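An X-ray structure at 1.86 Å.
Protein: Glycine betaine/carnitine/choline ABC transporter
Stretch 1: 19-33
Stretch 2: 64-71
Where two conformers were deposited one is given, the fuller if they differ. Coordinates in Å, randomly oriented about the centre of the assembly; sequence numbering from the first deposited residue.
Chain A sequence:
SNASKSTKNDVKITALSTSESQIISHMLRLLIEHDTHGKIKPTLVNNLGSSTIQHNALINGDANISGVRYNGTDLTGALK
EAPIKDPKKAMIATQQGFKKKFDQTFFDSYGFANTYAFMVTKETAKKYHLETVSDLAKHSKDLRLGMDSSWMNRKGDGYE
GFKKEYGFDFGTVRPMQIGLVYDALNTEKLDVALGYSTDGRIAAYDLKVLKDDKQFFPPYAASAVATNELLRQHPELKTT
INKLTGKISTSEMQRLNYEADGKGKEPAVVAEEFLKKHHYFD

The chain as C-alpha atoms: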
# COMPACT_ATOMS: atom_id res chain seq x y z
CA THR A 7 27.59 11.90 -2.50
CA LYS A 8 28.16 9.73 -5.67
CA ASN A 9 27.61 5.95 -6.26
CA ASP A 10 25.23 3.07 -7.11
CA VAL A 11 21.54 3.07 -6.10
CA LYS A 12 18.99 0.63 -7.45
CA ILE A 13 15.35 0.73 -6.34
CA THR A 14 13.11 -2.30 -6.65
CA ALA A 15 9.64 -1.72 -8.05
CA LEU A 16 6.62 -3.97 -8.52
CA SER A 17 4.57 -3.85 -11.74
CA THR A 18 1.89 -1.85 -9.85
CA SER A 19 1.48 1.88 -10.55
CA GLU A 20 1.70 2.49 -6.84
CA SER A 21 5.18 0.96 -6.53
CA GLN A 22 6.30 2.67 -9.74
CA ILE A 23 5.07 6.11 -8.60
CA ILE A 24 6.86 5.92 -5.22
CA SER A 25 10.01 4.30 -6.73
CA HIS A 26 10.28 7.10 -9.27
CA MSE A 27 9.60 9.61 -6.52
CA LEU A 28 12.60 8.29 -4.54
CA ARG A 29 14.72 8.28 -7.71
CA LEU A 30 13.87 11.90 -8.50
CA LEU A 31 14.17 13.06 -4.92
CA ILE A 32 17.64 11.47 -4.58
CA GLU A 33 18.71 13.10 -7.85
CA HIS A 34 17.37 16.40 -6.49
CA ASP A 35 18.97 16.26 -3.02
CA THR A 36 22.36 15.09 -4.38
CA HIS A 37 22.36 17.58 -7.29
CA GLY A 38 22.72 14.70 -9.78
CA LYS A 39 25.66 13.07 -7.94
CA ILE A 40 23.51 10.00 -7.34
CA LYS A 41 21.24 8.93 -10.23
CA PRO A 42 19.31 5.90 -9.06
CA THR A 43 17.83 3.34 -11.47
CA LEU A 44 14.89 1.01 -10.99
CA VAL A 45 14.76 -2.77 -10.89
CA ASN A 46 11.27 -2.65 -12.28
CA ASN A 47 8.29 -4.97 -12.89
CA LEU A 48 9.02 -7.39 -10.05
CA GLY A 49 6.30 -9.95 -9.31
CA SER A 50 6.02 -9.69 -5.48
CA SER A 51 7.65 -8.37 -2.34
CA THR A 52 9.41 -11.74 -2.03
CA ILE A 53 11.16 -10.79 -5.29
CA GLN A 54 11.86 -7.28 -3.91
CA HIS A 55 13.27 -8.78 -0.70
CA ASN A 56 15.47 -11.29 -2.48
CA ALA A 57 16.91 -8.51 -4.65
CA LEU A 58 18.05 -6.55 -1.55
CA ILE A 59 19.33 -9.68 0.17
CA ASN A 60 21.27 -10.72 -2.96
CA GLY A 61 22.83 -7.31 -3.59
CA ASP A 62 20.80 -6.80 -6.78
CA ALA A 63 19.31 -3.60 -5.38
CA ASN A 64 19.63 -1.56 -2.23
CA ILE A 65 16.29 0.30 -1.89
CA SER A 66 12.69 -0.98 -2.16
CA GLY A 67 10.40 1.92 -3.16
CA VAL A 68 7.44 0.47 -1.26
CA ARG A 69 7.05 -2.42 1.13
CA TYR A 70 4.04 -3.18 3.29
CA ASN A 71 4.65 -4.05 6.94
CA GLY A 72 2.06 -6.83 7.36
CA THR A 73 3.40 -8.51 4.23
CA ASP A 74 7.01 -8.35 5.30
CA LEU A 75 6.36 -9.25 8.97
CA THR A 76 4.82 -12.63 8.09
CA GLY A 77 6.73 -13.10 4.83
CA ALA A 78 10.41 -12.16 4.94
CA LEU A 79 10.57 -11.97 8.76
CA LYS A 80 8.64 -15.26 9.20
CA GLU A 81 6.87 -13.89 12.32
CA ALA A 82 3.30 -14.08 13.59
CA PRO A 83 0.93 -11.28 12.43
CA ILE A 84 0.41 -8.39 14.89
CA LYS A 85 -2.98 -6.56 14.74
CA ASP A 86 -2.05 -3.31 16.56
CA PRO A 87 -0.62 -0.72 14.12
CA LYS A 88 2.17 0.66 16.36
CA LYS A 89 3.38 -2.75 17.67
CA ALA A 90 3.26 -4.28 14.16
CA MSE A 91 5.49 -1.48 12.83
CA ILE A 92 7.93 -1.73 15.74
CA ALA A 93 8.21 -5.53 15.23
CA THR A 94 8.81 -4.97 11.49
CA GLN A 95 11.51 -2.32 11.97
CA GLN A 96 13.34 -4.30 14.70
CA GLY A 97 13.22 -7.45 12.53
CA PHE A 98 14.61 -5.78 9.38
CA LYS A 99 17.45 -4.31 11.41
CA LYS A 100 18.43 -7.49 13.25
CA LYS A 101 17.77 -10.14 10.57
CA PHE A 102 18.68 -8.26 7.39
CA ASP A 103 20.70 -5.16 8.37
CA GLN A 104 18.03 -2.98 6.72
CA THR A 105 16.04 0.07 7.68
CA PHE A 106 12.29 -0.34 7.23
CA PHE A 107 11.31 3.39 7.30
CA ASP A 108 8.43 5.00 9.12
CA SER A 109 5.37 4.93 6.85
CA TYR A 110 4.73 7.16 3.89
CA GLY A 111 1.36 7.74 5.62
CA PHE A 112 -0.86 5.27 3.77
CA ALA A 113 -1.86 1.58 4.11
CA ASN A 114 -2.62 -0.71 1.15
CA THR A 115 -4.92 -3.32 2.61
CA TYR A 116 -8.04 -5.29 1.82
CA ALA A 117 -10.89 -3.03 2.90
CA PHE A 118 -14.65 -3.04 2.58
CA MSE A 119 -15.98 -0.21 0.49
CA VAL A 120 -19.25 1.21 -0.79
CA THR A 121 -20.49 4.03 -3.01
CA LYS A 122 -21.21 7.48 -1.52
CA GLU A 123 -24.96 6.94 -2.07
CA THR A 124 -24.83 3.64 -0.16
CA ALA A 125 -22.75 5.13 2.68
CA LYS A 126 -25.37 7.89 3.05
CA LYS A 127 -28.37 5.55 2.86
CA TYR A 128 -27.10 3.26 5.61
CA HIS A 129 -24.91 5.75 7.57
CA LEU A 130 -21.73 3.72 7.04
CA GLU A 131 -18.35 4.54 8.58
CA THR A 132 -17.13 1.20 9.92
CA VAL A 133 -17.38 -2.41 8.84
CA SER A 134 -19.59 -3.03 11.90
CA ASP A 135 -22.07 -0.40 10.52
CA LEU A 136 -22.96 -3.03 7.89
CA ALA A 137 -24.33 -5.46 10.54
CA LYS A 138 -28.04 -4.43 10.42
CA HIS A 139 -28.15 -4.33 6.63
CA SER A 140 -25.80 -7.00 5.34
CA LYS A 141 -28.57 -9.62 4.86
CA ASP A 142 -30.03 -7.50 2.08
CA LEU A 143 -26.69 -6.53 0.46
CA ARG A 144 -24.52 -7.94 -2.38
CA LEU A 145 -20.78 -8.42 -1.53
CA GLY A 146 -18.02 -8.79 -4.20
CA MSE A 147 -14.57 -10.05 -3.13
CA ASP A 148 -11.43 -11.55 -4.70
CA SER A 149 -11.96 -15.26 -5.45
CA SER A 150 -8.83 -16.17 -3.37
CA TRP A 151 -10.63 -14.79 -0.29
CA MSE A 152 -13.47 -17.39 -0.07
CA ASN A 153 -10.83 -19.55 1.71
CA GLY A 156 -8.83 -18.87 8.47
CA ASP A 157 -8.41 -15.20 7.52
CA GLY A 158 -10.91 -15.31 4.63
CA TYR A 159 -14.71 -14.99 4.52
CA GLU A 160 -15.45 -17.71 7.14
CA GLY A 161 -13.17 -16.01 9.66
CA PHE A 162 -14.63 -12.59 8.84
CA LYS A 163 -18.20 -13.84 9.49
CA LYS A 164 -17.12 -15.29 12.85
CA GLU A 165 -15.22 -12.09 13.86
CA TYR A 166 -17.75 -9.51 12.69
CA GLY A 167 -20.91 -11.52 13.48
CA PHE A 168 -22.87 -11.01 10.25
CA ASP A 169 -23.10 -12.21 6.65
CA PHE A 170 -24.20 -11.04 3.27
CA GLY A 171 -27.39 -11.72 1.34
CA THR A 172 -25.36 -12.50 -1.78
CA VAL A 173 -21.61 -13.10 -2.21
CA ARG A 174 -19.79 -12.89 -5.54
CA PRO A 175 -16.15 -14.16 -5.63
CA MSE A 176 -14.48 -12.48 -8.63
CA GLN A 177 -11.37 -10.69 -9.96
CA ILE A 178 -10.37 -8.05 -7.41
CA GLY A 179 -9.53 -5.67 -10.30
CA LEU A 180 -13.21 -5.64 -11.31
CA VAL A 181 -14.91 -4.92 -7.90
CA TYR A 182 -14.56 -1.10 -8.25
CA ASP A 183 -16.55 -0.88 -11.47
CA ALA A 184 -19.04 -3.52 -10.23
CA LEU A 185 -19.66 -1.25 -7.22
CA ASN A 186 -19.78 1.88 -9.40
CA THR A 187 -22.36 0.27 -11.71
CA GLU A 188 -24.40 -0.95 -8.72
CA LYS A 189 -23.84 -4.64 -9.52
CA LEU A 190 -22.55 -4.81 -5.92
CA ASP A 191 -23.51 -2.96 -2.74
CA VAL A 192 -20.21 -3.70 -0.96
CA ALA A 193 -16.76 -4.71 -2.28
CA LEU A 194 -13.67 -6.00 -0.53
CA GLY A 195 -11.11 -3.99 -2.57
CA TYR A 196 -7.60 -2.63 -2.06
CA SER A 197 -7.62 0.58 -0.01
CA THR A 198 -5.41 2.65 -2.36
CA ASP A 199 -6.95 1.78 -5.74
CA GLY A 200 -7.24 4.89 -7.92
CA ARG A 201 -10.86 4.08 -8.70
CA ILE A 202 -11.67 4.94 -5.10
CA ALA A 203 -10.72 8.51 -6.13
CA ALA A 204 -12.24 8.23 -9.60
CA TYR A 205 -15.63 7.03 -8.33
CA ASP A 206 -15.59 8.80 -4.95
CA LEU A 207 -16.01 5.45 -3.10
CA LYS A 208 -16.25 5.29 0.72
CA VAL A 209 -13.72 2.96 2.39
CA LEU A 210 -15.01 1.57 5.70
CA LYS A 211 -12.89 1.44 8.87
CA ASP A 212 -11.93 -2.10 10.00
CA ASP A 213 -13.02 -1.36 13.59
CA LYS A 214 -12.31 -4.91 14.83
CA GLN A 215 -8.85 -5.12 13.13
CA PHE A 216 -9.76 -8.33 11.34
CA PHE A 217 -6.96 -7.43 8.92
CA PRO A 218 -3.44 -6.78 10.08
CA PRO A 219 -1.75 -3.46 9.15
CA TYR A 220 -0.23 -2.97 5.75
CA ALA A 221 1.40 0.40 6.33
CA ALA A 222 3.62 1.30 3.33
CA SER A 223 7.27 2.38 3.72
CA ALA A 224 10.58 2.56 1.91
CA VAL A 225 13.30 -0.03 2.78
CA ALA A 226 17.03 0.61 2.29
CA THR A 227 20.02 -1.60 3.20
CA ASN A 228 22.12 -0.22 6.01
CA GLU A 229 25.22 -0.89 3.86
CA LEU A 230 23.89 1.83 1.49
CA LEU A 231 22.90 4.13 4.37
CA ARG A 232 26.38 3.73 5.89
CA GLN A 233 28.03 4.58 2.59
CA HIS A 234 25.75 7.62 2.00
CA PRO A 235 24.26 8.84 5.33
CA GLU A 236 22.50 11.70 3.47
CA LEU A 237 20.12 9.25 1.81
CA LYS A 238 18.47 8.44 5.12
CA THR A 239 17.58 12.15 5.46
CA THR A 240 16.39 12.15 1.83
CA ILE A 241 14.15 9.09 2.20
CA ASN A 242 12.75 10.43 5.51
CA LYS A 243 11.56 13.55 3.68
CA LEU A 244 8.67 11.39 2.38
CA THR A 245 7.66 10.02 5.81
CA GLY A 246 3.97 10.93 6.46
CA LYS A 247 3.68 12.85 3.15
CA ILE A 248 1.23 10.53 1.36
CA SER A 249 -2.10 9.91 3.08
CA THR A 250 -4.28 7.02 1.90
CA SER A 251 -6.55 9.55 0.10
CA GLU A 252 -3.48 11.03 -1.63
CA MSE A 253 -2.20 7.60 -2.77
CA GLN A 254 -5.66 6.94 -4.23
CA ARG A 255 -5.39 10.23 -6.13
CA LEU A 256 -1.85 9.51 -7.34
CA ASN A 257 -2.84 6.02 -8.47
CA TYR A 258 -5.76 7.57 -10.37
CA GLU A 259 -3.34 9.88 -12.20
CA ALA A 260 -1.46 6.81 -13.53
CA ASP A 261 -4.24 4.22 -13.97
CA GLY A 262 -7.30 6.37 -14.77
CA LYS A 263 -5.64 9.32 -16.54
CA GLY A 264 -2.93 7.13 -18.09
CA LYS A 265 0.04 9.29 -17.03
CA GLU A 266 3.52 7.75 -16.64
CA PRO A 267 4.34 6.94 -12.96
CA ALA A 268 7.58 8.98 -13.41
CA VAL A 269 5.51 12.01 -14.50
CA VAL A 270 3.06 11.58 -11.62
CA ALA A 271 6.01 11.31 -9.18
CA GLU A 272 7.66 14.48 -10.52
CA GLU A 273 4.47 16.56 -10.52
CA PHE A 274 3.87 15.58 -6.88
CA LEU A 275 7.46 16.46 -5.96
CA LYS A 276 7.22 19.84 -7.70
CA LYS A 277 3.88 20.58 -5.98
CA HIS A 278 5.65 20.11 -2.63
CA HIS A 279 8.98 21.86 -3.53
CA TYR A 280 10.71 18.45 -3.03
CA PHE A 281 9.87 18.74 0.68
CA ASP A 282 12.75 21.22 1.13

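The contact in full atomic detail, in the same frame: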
# COMPACT_ATOMS: atom_id res chain seq x y z
N SER A 19 1.24 0.43 -10.41
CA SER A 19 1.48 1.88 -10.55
C SER A 19 1.93 2.49 -9.24
O SER A 19 2.80 3.34 -9.21
CB SER A 19 0.22 2.61 -11.04
OG SER A 19 -0.10 2.11 -12.32
N GLU A 20 1.36 2.01 -8.14
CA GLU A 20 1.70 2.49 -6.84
C GLU A 20 3.21 2.38 -6.54
O GLU A 20 3.86 3.37 -6.14
CB GLU A 20 0.93 1.69 -5.81
CG GLU A 20 1.17 2.19 -4.40
CD GLU A 20 0.11 1.67 -3.44
OE1 GLU A 20 -1.07 2.03 -3.63
OE2 GLU A 20 0.47 0.92 -2.53
N SER A 21 3.75 1.18 -6.72
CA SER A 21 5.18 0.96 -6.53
C SER A 21 6.01 1.81 -7.50
O SER A 21 7.05 2.38 -7.12
CB SER A 21 5.52 -0.51 -6.67
OG SER A 21 6.91 -0.69 -6.65
N GLN A 22 5.54 1.91 -8.75
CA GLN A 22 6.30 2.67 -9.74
C GLN A 22 6.31 4.17 -9.43
O GLN A 22 7.36 4.82 -9.55
CB GLN A 22 5.84 2.36 -11.16
CG GLN A 22 6.04 0.87 -11.49
CD GLN A 22 5.40 0.47 -12.78
OE1 GLN A 22 4.36 1.02 -13.18
NE2 GLN A 22 6.00 -0.50 -13.46
N ILE A 23 5.17 4.70 -9.04
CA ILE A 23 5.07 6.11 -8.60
C ILE A 23 6.07 6.43 -7.47
O ILE A 23 6.92 7.35 -7.60
CB ILE A 23 3.61 6.51 -8.23
CG1 ILE A 23 2.72 6.48 -9.48
CG2 ILE A 23 3.53 7.98 -7.52
CD1 ILE A 23 1.19 6.42 -9.15
N ILE A 24 5.99 5.68 -6.37
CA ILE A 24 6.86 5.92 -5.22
C ILE A 24 8.34 5.60 -5.51
O ILE A 24 9.23 6.29 -5.02
CB ILE A 24 6.38 5.14 -4.01
CG1 ILE A 24 4.92 5.46 -3.73
CG2 ILE A 24 7.26 5.45 -2.79
CD1 ILE A 24 4.28 4.46 -2.78
N SER A 25 8.60 4.57 -6.31
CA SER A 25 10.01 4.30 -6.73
C SER A 25 10.60 5.43 -7.57
O SER A 25 11.76 5.82 -7.39
CB SER A 25 10.12 2.96 -7.46
OG SER A 25 9.65 1.94 -6.60
N HIS A 26 9.79 5.99 -8.47
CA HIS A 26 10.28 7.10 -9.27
C HIS A 26 10.41 8.34 -8.43
O HIS A 26 11.26 9.18 -8.71
CB HIS A 26 9.36 7.39 -10.47
CG HIS A 26 9.64 6.51 -11.64
ND1 HIS A 26 10.80 6.60 -12.37
CD2 HIS A 26 8.93 5.49 -12.17
CE1 HIS A 26 10.79 5.68 -13.32
NE2 HIS A 26 9.66 4.99 -13.22
N MSE A 27 9.57 8.45 -7.39
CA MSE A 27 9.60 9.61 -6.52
C MSE A 27 10.91 9.60 -5.73
O MSE A 27 11.59 10.63 -5.66
CB MSE A 27 8.37 9.63 -5.62
CG MSE A 27 8.12 10.89 -4.87
SE MSE A 27 6.57 10.60 -3.69
CE MSE A 27 5.09 10.46 -4.98
N LEU A 28 11.30 8.42 -5.23
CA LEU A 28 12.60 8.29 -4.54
C LEU A 28 13.74 8.58 -5.49
O LEU A 28 14.70 9.26 -5.13
CB LEU A 28 12.78 6.89 -3.92
CG LEU A 28 11.92 6.60 -2.69
CD1 LEU A 28 12.03 5.12 -2.34
CD2 LEU A 28 12.35 7.46 -1.50
N ARG A 29 13.63 8.09 -6.73
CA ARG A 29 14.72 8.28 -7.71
C ARG A 29 14.92 9.78 -7.96
O ARG A 29 16.07 10.29 -7.95
CB ARG A 29 14.42 7.55 -9.03
CG ARG A 29 15.39 7.90 -10.16
CD ARG A 29 14.97 7.21 -11.47
NE ARG A 29 13.71 7.74 -12.02
CZ ARG A 29 13.61 8.82 -12.79
NH1 ARG A 29 14.69 9.51 -13.13
NH2 ARG A 29 12.42 9.20 -13.24
N LEU A 30 13.82 10.48 -8.20
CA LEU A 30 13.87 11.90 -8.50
C LEU A 30 14.29 12.73 -7.30
O LEU A 30 15.00 13.72 -7.44
CB LEU A 30 12.55 12.41 -9.11
CG LEU A 30 12.19 11.88 -10.51
CD1 LEU A 30 10.68 12.03 -10.76
CD2 LEU A 30 13.01 12.56 -11.67
N LEU A 31 13.86 12.30 -6.11
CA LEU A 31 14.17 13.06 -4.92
C LEU A 31 15.66 12.90 -4.59
O LEU A 31 16.30 13.87 -4.21
CB LEU A 31 13.30 12.58 -3.75
CG LEU A 31 13.40 13.35 -2.45
CD1 LEU A 31 13.12 14.84 -2.62
CD2 LEU A 31 12.43 12.71 -1.44
N ILE A 32 16.20 11.69 -4.78
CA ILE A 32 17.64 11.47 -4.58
C ILE A 32 18.45 12.27 -5.60
O ILE A 32 19.43 12.95 -5.23
CB ILE A 32 18.00 9.97 -4.63
CG1 ILE A 32 17.39 9.28 -3.38
CG2 ILE A 32 19.51 9.76 -4.75
CD1 ILE A 32 17.26 7.77 -3.54
N GLU A 33 18.04 12.24 -6.87
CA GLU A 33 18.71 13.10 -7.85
C GLU A 33 18.70 14.55 -7.39
O GLU A 33 19.71 15.27 -7.51
CB GLU A 33 18.08 12.98 -9.24
CG GLU A 33 18.36 11.65 -9.90
CD GLU A 33 17.72 11.51 -11.28
OE1 GLU A 33 17.67 12.52 -12.02
OE2 GLU A 33 17.29 10.38 -11.62
N ASN A 64 19.41 -1.96 -3.61
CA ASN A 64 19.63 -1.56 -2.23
C ASN A 64 18.55 -0.71 -1.62
O ASN A 64 18.68 -0.32 -0.45
CB ASN A 64 21.02 -0.93 -2.04
CG ASN A 64 21.37 0.07 -3.13
OD1 ASN A 64 20.50 0.53 -3.88
ND2 ASN A 64 22.66 0.40 -3.24
N ILE A 65 17.49 -0.40 -2.39
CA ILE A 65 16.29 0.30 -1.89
C ILE A 65 15.07 -0.44 -2.47
O ILE A 65 15.13 -0.88 -3.59
CB ILE A 65 16.23 1.78 -2.34
CG1 ILE A 65 17.37 2.60 -1.69
CG2 ILE A 65 14.85 2.41 -2.05
CD1 ILE A 65 17.46 4.06 -2.23
N SER A 66 14.03 -0.65 -1.66
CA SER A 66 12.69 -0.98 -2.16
C SER A 66 11.83 0.27 -2.07
O SER A 66 11.72 0.86 -0.98
CB SER A 66 12.07 -2.11 -1.34
OG SER A 66 12.74 -3.35 -1.56
N GLY A 67 11.20 0.68 -3.17
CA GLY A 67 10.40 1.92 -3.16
C GLY A 67 9.26 1.81 -2.15
O GLY A 67 9.03 2.73 -1.35
N VAL A 68 8.57 0.67 -2.16
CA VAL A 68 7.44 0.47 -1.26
C VAL A 68 7.36 -0.99 -0.82
O VAL A 68 7.50 -1.91 -1.63
CB VAL A 68 6.07 0.99 -1.86
CG1 VAL A 68 5.66 0.18 -3.05
CG2 VAL A 68 4.97 1.01 -0.80
N ARG A 69 7.23 -1.15 0.49
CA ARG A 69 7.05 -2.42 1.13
C ARG A 69 5.91 -2.23 2.10
O ARG A 69 5.70 -1.12 2.60
CB ARG A 69 8.37 -2.82 1.85
CG ARG A 69 9.56 -3.01 0.84
CD ARG A 69 9.47 -4.35 0.04
NE ARG A 69 9.78 -5.50 0.91
CZ ARG A 69 11.02 -5.93 1.21
NH1 ARG A 69 12.10 -5.37 0.67
NH2 ARG A 69 11.18 -6.96 2.04
N TYR A 70 5.18 -3.30 2.40
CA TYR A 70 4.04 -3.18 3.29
C TYR A 70 4.30 -3.98 4.54
O TYR A 70 4.64 -5.15 4.41
CB TYR A 70 2.79 -3.66 2.57
CG TYR A 70 2.66 -2.97 1.24
CD1 TYR A 70 2.00 -1.75 1.14
CD2 TYR A 70 3.23 -3.53 0.09
CE1 TYR A 70 1.89 -1.11 -0.07
CE2 TYR A 70 3.13 -2.89 -1.16
CZ TYR A 70 2.45 -1.67 -1.22
OH TYR A 70 2.33 -1.00 -2.41
N ASN A 71 4.14 -3.37 5.72
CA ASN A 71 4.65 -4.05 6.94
C ASN A 71 4.03 -5.41 7.25
O ASN A 71 4.74 -6.35 7.57
CB ASN A 71 4.78 -3.13 8.17
CG ASN A 71 3.44 -2.56 8.65
OD1 ASN A 71 2.35 -2.79 8.08
ND2 ASN A 71 3.53 -1.77 9.73
O HOH W 1 8.75 -0.88 -4.68

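Residues 19-33 form a helix that continues beyond the stretch. Its backbone is held by regular i to i+4 hydrogen bonds, such as Ser25 N to Ser21 O at 2.8 Å. The second stretch carries two short strand segments, and the chain turns a corner at Gly67 between them. The helix axis runs at 128° to strand 68-70, with a closest approach of 9.1 Å. Together the two stretches bury 374 Å².

The backbones come nearest at Gly67, whose CA lies 4.3 Å from Ser25 CA. Glycine suits this spot. An ideal CB here would point toward the helix and sit 2.1 Å from Ser25 OG, a clash. Ser25 OG instead lies 3.5 Å from Gly67 CA. Ser25 OG donates a hydrogen bond to Ser21 O (2.7 Å), so its polar group is satisfied within the helix.

Apolar contacts follow one face of the helix. Ile24, Leu28 and Ile32 recur at intervals of four residues, about one turn each, and all point toward the second stretch. Ile24 CD1 packs 4.0 Å from Val68 CB. Leu28 CD1 reaches Ile65 CG2 at 3.9 Å and Gly67 CA at 3.7 Å. Ile32 CD1 meets Ile65 CD1 at 3.9 Å. Val68 CG1 also lies 3.6 Å from Ser21 CA. Ser66 points away from the helix, between inward-facing Ile65 and the corner.

One direct hydrogen bond crosses the contact. Tyr70 OH donates to Glu20 OE2 at 2.7 Å, with the carboxylate oxygen near the plane of the ring at its edge. The CA-to-CB bond of Tyr70 points sideways, but the long side chain brings its hydroxyl to the helix.

Water 1 adds an indirect link: its O accepts from Val68 N at 3.0 Å and hydrogen-bonds Ser21 OG at 2.7 Å, joining the strand backbone to a helix side chain.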